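Local atomic coordinates of trichosurin (PDB entry 2RA6), a protein that probably binds and carries small molecules, as a homodimeric lipocalin of possum milk whey caught here with 4-ethylphenol in its pocket. Residues N49-I54 against N127-T132; Y101-S104 against E108-K111; T132-L135 against I139-R142. The protein carries 1 engineered substitution. All blocks are in the same frame, centred on the assembly; numbering follows the deposited sequence.

Contact 1. Residues N49-I54 against N127-T132. With IPA (isopropyl alcohol), chain R.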
ATOM      1  N   ASN B  49      18.689   2.625  -4.092  1.00 15.54           N
ATOM      2  CA  ASN B  49      19.297   3.755  -3.408  1.00 15.28           C
ATOM      3  C   ASN B  49      19.656   3.284  -2.012  1.00 15.06           C
ATOM      4  O   ASN B  49      18.940   2.482  -1.411  1.00 17.38           O
ATOM      5  CB  ASN B  49      18.320   4.929  -3.346  1.00 16.15           C
ATOM      6  CG  ASN B  49      17.800   5.319  -4.716  1.00 16.85           C
ATOM      7  OD1 ASN B  49      18.579   5.575  -5.637  1.00 19.68           O
ATOM      8  ND2 ASN B  49      16.480   5.364  -4.856  1.00 20.30           N
ATOM      9  N   PHE B  50      20.775   3.782  -1.508  1.00 14.75           N
ATOM     10  CA  PHE B  50      21.274   3.384  -0.203  1.00 13.92           C
ATOM     11  C   PHE B  50      21.150   4.527   0.786  1.00 12.99           C
ATOM     12  O   PHE B  50      21.833   5.543   0.663  1.00 12.13           O
ATOM     13  CB  PHE B  50      22.728   2.963  -0.360  1.00 14.31           C
ATOM     14  CG  PHE B  50      22.956   2.051  -1.527  1.00 16.89           C
ATOM     15  CD1 PHE B  50      22.506   0.738  -1.492  1.00 19.62           C
ATOM     16  CD2 PHE B  50      23.584   2.517  -2.676  1.00 19.73           C
ATOM     17  CE1 PHE B  50      22.677  -0.108  -2.588  1.00 20.01           C
ATOM     18  CE2 PHE B  50      23.763   1.684  -3.781  1.00 20.33           C
ATOM     19  CZ  PHE B  50      23.307   0.371  -3.735  1.00 19.12           C
ATOM     20  N   ILE B  51      20.277   4.356   1.771  1.00 11.79           N
ATOM     21  CA  ILE B  51      20.056   5.396   2.766  1.00 10.95           C
ATOM     22  C   ILE B  51      21.318   5.670   3.579  1.00 12.11           C
ATOM     23  O   ILE B  51      22.107   4.764   3.851  1.00 12.87           O
ATOM     24  CB  ILE B  51      18.890   5.010   3.716  1.00 12.60           C
ATOM     25  CG1 ILE B  51      18.520   6.191   4.614  1.00 13.48           C
ATOM     26  CG2 ILE B  51      19.273   3.822   4.580  1.00 11.76           C
ATOM     27  CD1 ILE B  51      17.879   7.353   3.879  1.00 16.47           C
ATOM     28  N   GLN B  52      21.513   6.939   3.933  1.00 12.66           N
ATOM     29  CA  GLN B  52      22.660   7.351   4.738  1.00 12.67           C
ATOM     30  C   GLN B  52      22.124   7.957   6.031  1.00 13.23           C
ATOM     31  O   GLN B  52      22.663   7.717   7.113  1.00 14.63           O
ATOM     32  CB  GLN B  52      23.508   8.386   3.986  1.00 12.41           C
ATOM     33  CG  GLN B  52      24.003   7.939   2.602  1.00 13.12           C
ATOM     34  CD  GLN B  52      24.907   6.716   2.650  1.00 14.97           C
ATOM     35  OE1 GLN B  52      25.958   6.725   3.297  1.00 13.75           O
ATOM     36  NE2 GLN B  52      24.506   5.658   1.956  1.00 15.34           N
ATOM     37  N   ASN B  53      21.062   8.747   5.923  1.00 15.31           N
ATOM     38  CA  ASN B  53      20.471   9.347   7.104  1.00 16.67           C
ATOM     39  C   ASN B  53      19.076   9.895   6.865  1.00 17.21           C
ATOM     40  O   ASN B  53      18.684  10.180   5.733  1.00 16.64           O
ATOM     41  CB  ASN B  53      21.379  10.450   7.657  1.00 24.50           C
ATOM     42  CG  ASN B  53      21.788  11.449   6.610  1.00 27.02           C
ATOM     43  OD1 ASN B  53      20.957  12.166   6.055  1.00 32.86           O
ATOM     44  ND2 ASN B  53      23.084  11.503   6.329  1.00 32.34           N
ATOM     45  N   ILE B  54      18.319  10.007   7.946  1.00 16.45           N
ATOM     46  CA  ILE B  54      16.967  10.534   7.887  1.00 17.58           C
ATOM     47  C   ILE B  54      16.850  11.598   8.960  1.00 19.44           C
ATOM     48  O   ILE B  54      17.210  11.369  10.117  1.00 21.00           O
ATOM     49  CB  ILE B  54      15.915   9.441   8.158  1.00 17.70           C
ATOM     50  CG1 ILE B  54      15.977   8.374   7.059  1.00 18.92           C
ATOM     51  CG2 ILE B  54      14.526  10.062   8.215  1.00 19.97           C
ATOM     52  CD1 ILE B  54      15.038   7.191   7.298  1.00 19.41           C
ATOM     53  N   ASN B 127      11.847  -1.716   1.959  1.00 12.03           N
ATOM     54  CA  ASN B 127      13.199  -1.391   2.382  1.00 12.05           C
ATOM     55  C   ASN B 127      13.397  -1.749   3.847  1.00 11.91           C
ATOM     56  O   ASN B 127      12.550  -1.431   4.672  1.00 12.26           O
ATOM     57  CB  ASN B 127      13.447   0.118   2.232  1.00 13.61           C
ATOM     58  CG  ASN B 127      13.376   0.598   0.792  1.00 18.31           C
ATOM     59  OD1 ASN B 127      14.394   0.950   0.199  1.00 19.86           O
ATOM     60  ND2 ASN B 127      12.173   0.621   0.229  1.00 22.73           N
ATOM     61  N   LEU B 128      14.501  -2.418   4.160  1.00 11.28           N
ATOM     62  CA  LEU B 128      14.821  -2.748   5.545  1.00 10.35           C
ATOM     63  C   LEU B 128      16.117  -2.013   5.881  1.00  9.90           C
ATOM     64  O   LEU B 128      17.165  -2.260   5.269  1.00 11.30           O
ATOM     65  CB  LEU B 128      15.015  -4.254   5.729  1.00 12.17           C
ATOM     66  CG  LEU B 128      15.321  -4.697   7.168  1.00 11.33           C
ATOM     67  CD1 LEU B 128      14.142  -4.430   8.083  1.00 14.45           C
ATOM     68  CD2 LEU B 128      15.671  -6.193   7.172  1.00 13.68           C
ATOM     69  N   PHE B 129      16.032  -1.095   6.845  1.00 11.34           N
ATOM     70  CA  PHE B 129      17.191  -0.309   7.266  1.00 11.63           C
ATOM     71  C   PHE B 129      17.691  -0.727   8.637  1.00 11.22           C
ATOM     72  O   PHE B 129      16.899  -1.071   9.518  1.00 12.09           O
ATOM     73  CB  PHE B 129      16.858   1.180   7.378  1.00 12.98           C
ATOM     74  CG  PHE B 129      16.388   1.818   6.106  1.00 12.51           C
ATOM     75  CD1 PHE B 129      16.683   1.273   4.861  1.00 15.44           C
ATOM     76  CD2 PHE B 129      15.702   3.021   6.166  1.00 16.25           C
ATOM     77  CE1 PHE B 129      16.299   1.928   3.694  1.00 17.29           C
ATOM     78  CE2 PHE B 129      15.316   3.684   5.014  1.00 16.70           C
ATOM     79  CZ  PHE B 129      15.616   3.134   3.771  1.00 16.05           C
ATOM     80  N   GLY B 130      19.006  -0.662   8.808  1.00 12.06           N
ATOM     81  CA  GLY B 130      19.619  -0.995  10.082  1.00 12.73           C
ATOM     82  C   GLY B 130      20.504   0.144  10.552  1.00 14.82           C
ATOM     83  O   GLY B 130      20.874   1.020   9.762  1.00 13.83           O
ATOM     84  N   ARG B 131      20.828   0.149  11.845  1.00 15.25           N
ATOM     85  CA  ARG B 131      21.702   1.179  12.410  1.00 15.80           C
ATOM     86  C   ARG B 131      23.126   0.991  11.912  1.00 15.94           C
ATOM     87  O   ARG B 131      23.924   1.937  11.898  1.00 17.12           O
ATOM     88  CB  ARG B 131      21.702   1.118  13.942  1.00 17.56           C
ATOM     89  CG  ARG B 131      20.445   1.659  14.585  1.00 20.30           C
ATOM     90  CD  ARG B 131      20.167   3.072  14.117  1.00 24.24           C
ATOM     91  NE  ARG B 131      19.113   3.703  14.896  1.00 28.15           N
ATOM     92  CZ  ARG B 131      18.641   4.922  14.662  1.00 29.30           C
ATOM     93  NH1 ARG B 131      19.132   5.646  13.664  1.00 30.34           N
ATOM     94  NH2 ARG B 131      17.681   5.421  15.434  1.00 30.89           N
ATOM     95  N   THR B 132      23.439  -0.243  11.520  1.00 14.92           N
ATOM     96  CA  THR B 132      24.749  -0.595  10.997  1.00 15.15           C
ATOM     97  C   THR B 132      24.527  -1.319   9.661  1.00 15.10           C
ATOM     98  O   THR B 132      23.378  -1.585   9.279  1.00 14.27           O
ATOM     99  CB  THR B 132      25.538  -1.494  11.989  1.00 15.56           C
ATOM    100  OG1 THR B 132      24.936  -2.792  12.056  1.00 17.80           O
ATOM    101  CG2 THR B 132      25.536  -0.872  13.390  1.00 16.74           C
TER
HETATM  102  C1  IPA R 706      13.703   6.360  -3.239  1.00 35.69           C
HETATM  103  C2  IPA R 706      13.853   5.069  -2.519  1.00 34.96           C
HETATM  104  C3  IPA R 706      13.647   5.733  -1.199  1.00 35.80           C
HETATM  105  O2  IPA R 706      15.142   4.441  -2.676  1.00 34.09           O
HETATM  106  O   HOH W   1      17.100   2.195   0.576  1.00 17.32           O

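Contact 2. Residues Y101-S104 against E108-K111. Engineered in segment 101-104: Glu102 (natural residue Gly).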
ATOM      1  N   TYR B 101       5.676   3.377   7.195  1.00 13.80           N
ATOM      2  CA  TYR B 101       6.755   3.028   8.108  1.00 13.52           C
ATOM      3  C   TYR B 101       6.272   2.013   9.142  1.00 14.67           C
ATOM      4  O   TYR B 101       5.154   2.123   9.644  1.00 14.51           O
ATOM      5  CB  TYR B 101       7.249   4.280   8.840  1.00 15.25           C
ATOM      6  CG  TYR B 101       8.064   3.988  10.083  1.00 17.35           C
ATOM      7  CD1 TYR B 101       9.377   3.534   9.993  1.00 15.92           C
ATOM      8  CD2 TYR B 101       7.518   4.170  11.349  1.00 18.28           C
ATOM      9  CE1 TYR B 101      10.129   3.271  11.139  1.00 17.41           C
ATOM     10  CE2 TYR B 101       8.258   3.911  12.499  1.00 19.83           C
ATOM     11  CZ  TYR B 101       9.560   3.467  12.387  1.00 18.79           C
ATOM     12  OH  TYR B 101      10.304   3.235  13.521  1.00 20.92           O
ATOM     13  N   GLU B 102       7.121   1.033   9.452  1.00 15.00           N
ATOM     14  CA  GLU B 102       6.809   0.010  10.450  1.00 17.17           C
ATOM     15  C   GLU B 102       8.092  -0.428  11.163  1.00 17.78           C
ATOM     16  O   GLU B 102       9.166  -0.440  10.567  1.00 15.96           O
ATOM     17  CB  GLU B 102       6.204  -1.236   9.789  1.00 20.62           C
ATOM     18  CG  GLU B 102       5.007  -0.999   8.880  1.00 27.03           C
ATOM     19  CD  GLU B 102       4.461  -2.294   8.292  1.00 32.01           C
ATOM     20  OE1 GLU B 102       5.268  -3.139   7.841  1.00 35.01           O
ATOM     21  OE2 GLU B 102       3.223  -2.463   8.273  1.00 36.06           O
ATOM     22  N   SER B 103       7.972  -0.782  12.441  1.00 18.25           N
ATOM     23  CA  SER B 103       9.103  -1.296  13.220  1.00 18.43           C
ATOM     24  C   SER B 103       8.710  -1.668  14.638  1.00 21.17           C
ATOM     25  O   SER B 103       8.162  -0.851  15.370  1.00 22.50           O
ATOM     26  CB  SER B 103      10.267  -0.305  13.304  1.00 19.47           C
ATOM     27  OG  SER B 103      11.330  -0.896  14.060  1.00 18.21           O
ATOM     28  N   SER B 104       9.012  -2.905  15.010  1.00 22.51           N
ATOM     29  CA  SER B 104       8.724  -3.399  16.344  1.00 26.26           C
ATOM     30  C   SER B 104       9.879  -3.007  17.263  1.00 26.72           C
ATOM     31  O   SER B 104       9.755  -3.042  18.487  1.00 28.06           O
ATOM     32  CB  SER B 104       8.556  -4.922  16.324  1.00 26.74           C
ATOM     33  OG  SER B 104       9.728  -5.577  15.866  1.00 31.73           O
ATOM     34  N   GLU B 108      16.427  -0.252  16.526  1.00 24.21           N
ATOM     35  CA  GLU B 108      17.247  -1.286  15.907  1.00 21.02           C
ATOM     36  C   GLU B 108      17.098  -1.339  14.386  1.00 18.25           C
ATOM     37  O   GLU B 108      18.084  -1.518  13.672  1.00 17.44           O
ATOM     38  CB  GLU B 108      16.910  -2.659  16.500  1.00 23.16           C
ATOM     39  CG  GLU B 108      17.440  -2.893  17.914  1.00 26.68           C
ATOM     40  CD  GLU B 108      17.183  -4.311  18.408  1.00 29.29           C
ATOM     41  OE1 GLU B 108      17.294  -5.254  17.595  1.00 31.36           O
ATOM     42  OE2 GLU B 108      16.888  -4.488  19.609  1.00 30.57           O
ATOM     43  N   TYR B 109      15.874  -1.186  13.893  1.00 17.01           N
ATOM     44  CA  TYR B 109      15.638  -1.234  12.454  1.00 15.45           C
ATOM     45  C   TYR B 109      14.431  -0.408  12.052  1.00 15.03           C
ATOM     46  O   TYR B 109      13.627  -0.012  12.890  1.00 14.53           O
ATOM     47  CB  TYR B 109      15.424  -2.684  11.996  1.00 15.17           C
ATOM     48  CG  TYR B 109      14.042  -3.256  12.278  1.00 16.64           C
ATOM     49  CD1 TYR B 109      12.997  -3.109  11.358  1.00 16.87           C
ATOM     50  CD2 TYR B 109      13.775  -3.938  13.461  1.00 17.23           C
ATOM     51  CE1 TYR B 109      11.727  -3.629  11.611  1.00 18.69           C
ATOM     52  CE2 TYR B 109      12.507  -4.461  13.724  1.00 18.84           C
ATOM     53  CZ  TYR B 109      11.489  -4.303  12.800  1.00 18.83           C
ATOM     54  OH  TYR B 109      10.227  -4.806  13.059  1.00 21.95           O
ATOM     55  N   ALA B 110      14.322  -0.153  10.754  1.00 14.02           N
ATOM     56  CA  ALA B 110      13.199   0.583  10.206  1.00 13.15           C
ATOM     57  C   ALA B 110      12.778  -0.125   8.929  1.00 13.19           C
ATOM     58  O   ALA B 110      13.618  -0.526   8.117  1.00 14.55           O
ATOM     59  CB  ALA B 110      13.595   2.019   9.896  1.00 14.56           C
ATOM     60  N   LYS B 111      11.472  -0.297   8.768  1.00 12.15           N
ATOM     61  CA  LYS B 111      10.930  -0.922   7.573  1.00 11.58           C
ATOM     62  C   LYS B 111      10.091   0.126   6.859  1.00 12.18           C
ATOM     63  O   LYS B 111       9.226   0.763   7.462  1.00 13.51           O
ATOM     64  CB  LYS B 111      10.056  -2.117   7.956  1.00 15.32           C
ATOM     65  CG  LYS B 111       9.387  -2.810   6.785  1.00 20.15           C
ATOM     66  CD  LYS B 111       8.493  -3.942   7.280  1.00 23.48           C
ATOM     67  CE  LYS B 111       7.747  -4.606   6.141  1.00 27.25           C
ATOM     68  NZ  LYS B 111       6.868  -5.697   6.649  1.00 29.07           N
TER
HETATM   69  O   HOH W   2      12.845   2.706  13.235  1.00 23.86           O

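Contact 3. Residues T132-L135 against I139-R142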
ATOM      1  N   THR B 132      23.439  -0.243  11.520  1.00 14.92           N
ATOM      2  CA  THR B 132      24.749  -0.595  10.997  1.00 15.15           C
ATOM      3  C   THR B 132      24.527  -1.319   9.661  1.00 15.10           C
ATOM      4  O   THR B 132      23.378  -1.585   9.279  1.00 14.27           O
ATOM      5  CB  THR B 132      25.538  -1.494  11.989  1.00 15.56           C
ATOM      6  OG1 THR B 132      24.936  -2.792  12.056  1.00 17.80           O
ATOM      7  CG2 THR B 132      25.536  -0.872  13.390  1.00 16.74           C
ATOM      8  N   PRO B 133      25.610  -1.658   8.942  1.00 14.89           N
ATOM      9  CA  PRO B 133      25.514  -2.335   7.643  1.00 15.93           C
ATOM     10  C   PRO B 133      24.735  -3.641   7.555  1.00 15.30           C
ATOM     11  O   PRO B 133      24.334  -4.046   6.464  1.00 17.56           O
ATOM     12  CB  PRO B 133      26.975  -2.528   7.244  1.00 18.28           C
ATOM     13  CG  PRO B 133      27.655  -1.378   7.901  1.00 17.11           C
ATOM     14  CD  PRO B 133      27.023  -1.377   9.262  1.00 16.47           C
ATOM     15  N   ASN B 134      24.523  -4.306   8.682  1.00 15.40           N
ATOM     16  CA  ASN B 134      23.803  -5.578   8.658  1.00 14.81           C
ATOM     17  C   ASN B 134      22.782  -5.627   9.789  1.00 14.97           C
ATOM     18  O   ASN B 134      22.788  -4.779  10.678  1.00 16.83           O
ATOM     19  CB  ASN B 134      24.798  -6.735   8.806  1.00 15.46           C
ATOM     20  CG  ASN B 134      24.348  -8.003   8.086  1.00 15.58           C
ATOM     21  OD1 ASN B 134      23.158  -8.209   7.833  1.00 15.73           O
ATOM     22  ND2 ASN B 134      25.308  -8.871   7.771  1.00 17.97           N
ATOM     23  N   LEU B 135      21.902  -6.625   9.747  1.00 13.41           N
ATOM     24  CA  LEU B 135      20.879  -6.810  10.774  1.00 12.95           C
ATOM     25  C   LEU B 135      20.810  -8.281  11.176  1.00 13.32           C
ATOM     26  O   LEU B 135      21.263  -9.147  10.433  1.00 12.79           O
ATOM     27  CB  LEU B 135      19.504  -6.367  10.262  1.00 13.99           C
ATOM     28  CG  LEU B 135      19.230  -4.860  10.271  1.00 13.49           C
ATOM     29  CD1 LEU B 135      17.965  -4.564   9.487  1.00 15.28           C
ATOM     30  CD2 LEU B 135      19.102  -4.369  11.704  1.00 14.70           C
ATOM     31  N   ILE B 139      15.605 -10.723  12.253  1.00 16.39           N
ATOM     32  CA  ILE B 139      14.925  -9.583  11.644  1.00 16.11           C
ATOM     33  C   ILE B 139      14.858  -9.729  10.130  1.00 15.51           C
ATOM     34  O   ILE B 139      13.803  -9.503   9.526  1.00 14.59           O
ATOM     35  CB  ILE B 139      15.629  -8.256  12.007  1.00 16.99           C
ATOM     36  CG1 ILE B 139      15.438  -7.971  13.500  1.00 19.39           C
ATOM     37  CG2 ILE B 139      15.056  -7.103  11.183  1.00 19.17           C
ATOM     38  CD1 ILE B 139      16.209  -6.765  13.997  1.00 20.67           C
ATOM     39  N   LYS B 140      15.969 -10.116   9.513  1.00 14.50           N
ATOM     40  CA  LYS B 140      15.976 -10.278   8.062  1.00 14.53           C
ATOM     41  C   LYS B 140      15.045 -11.403   7.619  1.00 15.90           C
ATOM     42  O   LYS B 140      14.340 -11.271   6.615  1.00 15.70           O
ATOM     43  CB  LYS B 140      17.403 -10.514   7.545  1.00 15.56           C
ATOM     44  CG  LYS B 140      18.295  -9.293   7.724  1.00 13.56           C
ATOM     45  CD  LYS B 140      19.579  -9.355   6.901  1.00 18.45           C
ATOM     46  CE  LYS B 140      20.511 -10.450   7.364  1.00 21.12           C
ATOM     47  NZ  LYS B 140      21.810 -10.362   6.631  1.00 19.08           N
ATOM     48  N   LYS B 141      15.027 -12.495   8.379  1.00 15.84           N
ATOM     49  CA  LYS B 141      14.172 -13.638   8.059  1.00 16.46           C
ATOM     50  C   LYS B 141      12.699 -13.251   8.057  1.00 16.41           C
ATOM     51  O   LYS B 141      11.951 -13.622   7.150  1.00 16.52           O
ATOM     52  CB  LYS B 141      14.397 -14.771   9.066  1.00 18.95           C
ATOM     53  CG  LYS B 141      13.551 -16.012   8.799  1.00 21.30           C
ATOM     54  CD  LYS B 141      13.737 -17.054   9.894  1.00 25.58           C
ATOM     55  CE  LYS B 141      12.915 -18.301   9.616  1.00 27.02           C
ATOM     56  NZ  LYS B 141      13.368 -18.981   8.373  1.00 28.97           N
ATOM     57  N   ARG B 142      12.284 -12.511   9.078  1.00 15.16           N
ATOM     58  CA  ARG B 142      10.891 -12.085   9.187  1.00 16.83           C
ATOM     59  C   ARG B 142      10.520 -11.156   8.029  1.00 16.01           C
ATOM     60  O   ARG B 142       9.461 -11.305   7.420  1.00 15.95           O
ATOM     61  CB  ARG B 142      10.671 -11.390  10.532  1.00 20.12           C
ATOM     62  CG  ARG B 142       9.233 -10.979  10.809  1.00 25.42           C
ATOM     63  CD  ARG B 142       9.108 -10.354  12.196  1.00 29.88           C
ATOM     64  NE  ARG B 142      10.044  -9.247  12.375  1.00 34.18           N
ATOM     65  CZ  ARG B 142      10.134  -8.504  13.474  1.00 35.88           C
ATOM     66  NH1 ARG B 142       9.341  -8.743  14.511  1.00 37.79           N
ATOM     67  NH2 ARG B 142      11.022  -7.522  13.540  1.00 35.28           N
TER
HETATM   68  O   HOH W   3      22.780 -11.240   9.362  1.00 25.70           O

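Contact 1. Residues N49-I54 against N127-T132
Ile51 and Phe129 lie on strands 49-57 and 121-130, next but one in the barrel wall, their CA atoms 7.8 Å apart with no backbone hydrogen bond joining the two segments, and their side chains meet inside the barrel. The CG2 methyl of Ile51 sits over the centre of the Phe129 ring, 3.6 Å from its centroid and only 9° off the ring normal, a direct CH-pi contact. With CG1 of Ile51 anti to the backbone N (chi1 -171°), CG2 is the branch turned onto the aromatic face, and CB follows it above the CZ end of the ring. Ile54 makes a looser, oblique approach, its CD1 lying 4.2 Å from Phe129 CE2. A leucine here in place of Phe129, lacking the flat ring, would probably leave Ile51 CG2 without its CH-pi partner and open a gap beside the bound 4-ethylphenol. Toward the other end, a water bridges the segments by donating to Asn49 O (2.7 Å) and to Asn127 OD1 (3.0 Å), so buried polar atoms are joined through solvent. Asn49 ND2 also gives a nearly straight hydrogen bond, 2.7 Å long, to O2 of an isopropyl alcohol probably left from crystallisation; its amide is held further by Thr67 and Pro46. Phe129 touches 4-ethylphenol as part of the pocket wall, and Ile51 backs one face of its ring as second-shell packing. A classic beta bulge sets Gln52 and Asn53 together opposite Phe64 of strand 60-69. Strand 29-35 and the residues just before it lie between the two strands: Gln52 bonds Trp28 and Ile54 bonds Arg26 through the backbone, Thr30 OG1 bonds Ile51 N, and Phe129 packs on Thr30, while Ile54 packs on Phe112 of strand 109-118.

Contact 2. Residues Y101-S104 against E108-K111
Glu102 and Lys111 form the antiparallel hydrogen-bonded pair at the end of a beta hairpin, strands 96-102 and 109-118 of the lipocalin barrel. Two backbone hydrogen bonds close the pair: Glu102 N to Lys111 O and Lys111 N to Glu102 O, each 2.9 Å. The charged contact lies on one face of the sheet. Glu102, an engineered residue where the natural protein has glycine, and Lys111 run out alongside each other from that face, both chains extended, and OE1 of the former meets NZ of the latter at 3.2 Å in a salt bridge whose hydrogen bond is weak. The other carboxylate oxygen, OE2, accepts from Gln88 of the second subunit, so this group reaches the dimer interface. Apolar packing is modest: Ala110 CB lies at the edge of the Tyr101 ring, 3.9 Å from CE1, near the ring plane. Hydroxyl chemistry takes over beyond the last paired residues. Tyr109 has CG between its backbone N and carbonyl carbon (chi1 78°), which turns one face of the ring to Ser103 OG and carries its OH to Ser104, where it lies 3.0 Å from Ser104 OG in a hydrogen bond of undecided direction. Arg142 of helix 137-148 donates to the same serine oxygen, tying the loop end of the hairpin to the helix. Tyr109 O is gripped twice. A water that accepts from Tyr101 OH at 2.6 Å donates to it, linking the two tyrosines across the strands. Ser103 OG is the second donor, at 2.7 Å from Tyr109 O and 42° out of the carbonyl plane, while that same hydroxyl oxygen stands over the centre of the Tyr109 ring.

Contact 3. Residues T132-L135 against I139-R142
The carboxamide of Asn134 is the flat group that meets Lys140, and its oxygen OD1 takes the bonds. Lys140 NZ reaches OD1 at 2.8 Å in the carbonyl plane, on a lone pair, with a C=O...donor angle of 133°. A second donor comes from within the loop: Leu135 N gives a hydrogen bond of 2.8 Å to the same Asn134 OD1, tilted 23° from the plane and arriving at a sharper angle. One oxygen thus takes two firm donors, with a weak third bond to Ser161 OG, which fixes the rotation of the amide and folds the side chain back against its own backbone. The lysine side chain crosses that of Asn134 at about a right angle. Its chain bends at chi3 (-67°), bringing CE within 3.4 Å of Leu135 O before NZ turns to the amide. A water completes the link, donating to Leu135 O at 2.8 Å and accepting a weak bond from Lys140 NZ. The apolar side of the contact is looser: Leu135 CD1 rests 4.2 Å from Ile139 CG2, and Leu135 CB lies beside the aliphatic CG of Lys140. Leu135 also packs on Leu128 and Tyr109, and Ile139 on Tyr109, so the loop that follows strand 121-130 and the first turns of helix 137-148 share a hydrophobic layer laid against the outside of the barrel, as in other lipocalins. Lys140 has a further partner in Asp159 of strand 157-159, with which it forms a salt bridge. The ammonium is therefore held between a carboxylate, an amide oxygen and, weakly, a water; the neighbouring negative charge is likely to favour its protonated state, while the amide gives it a directional but uncharged acceptor that pins the loop to the helix.

The three contacts sit about 11 Å from one another, centre to centre. Along the chain, contact 2 falls within the span that contact 1 brackets, and contact 3 follows, sharing Thr132 with contact 1. Strands 109-118 and 121-130 are neighbours in the antiparallel sheet, and Phe129 N probably bonds to Ala110 O, joining contacts 1 and 2. Gly130 CA lies against Leu135 CD2 to connect contact 1 with contact 3. Contacts 2 and 3 meet where Glu108 O lies against the same Leu135 CD2. Together they run from the ligand-binding interior of the barrel, through the sheet, to the helix 137-148 on its outer surface.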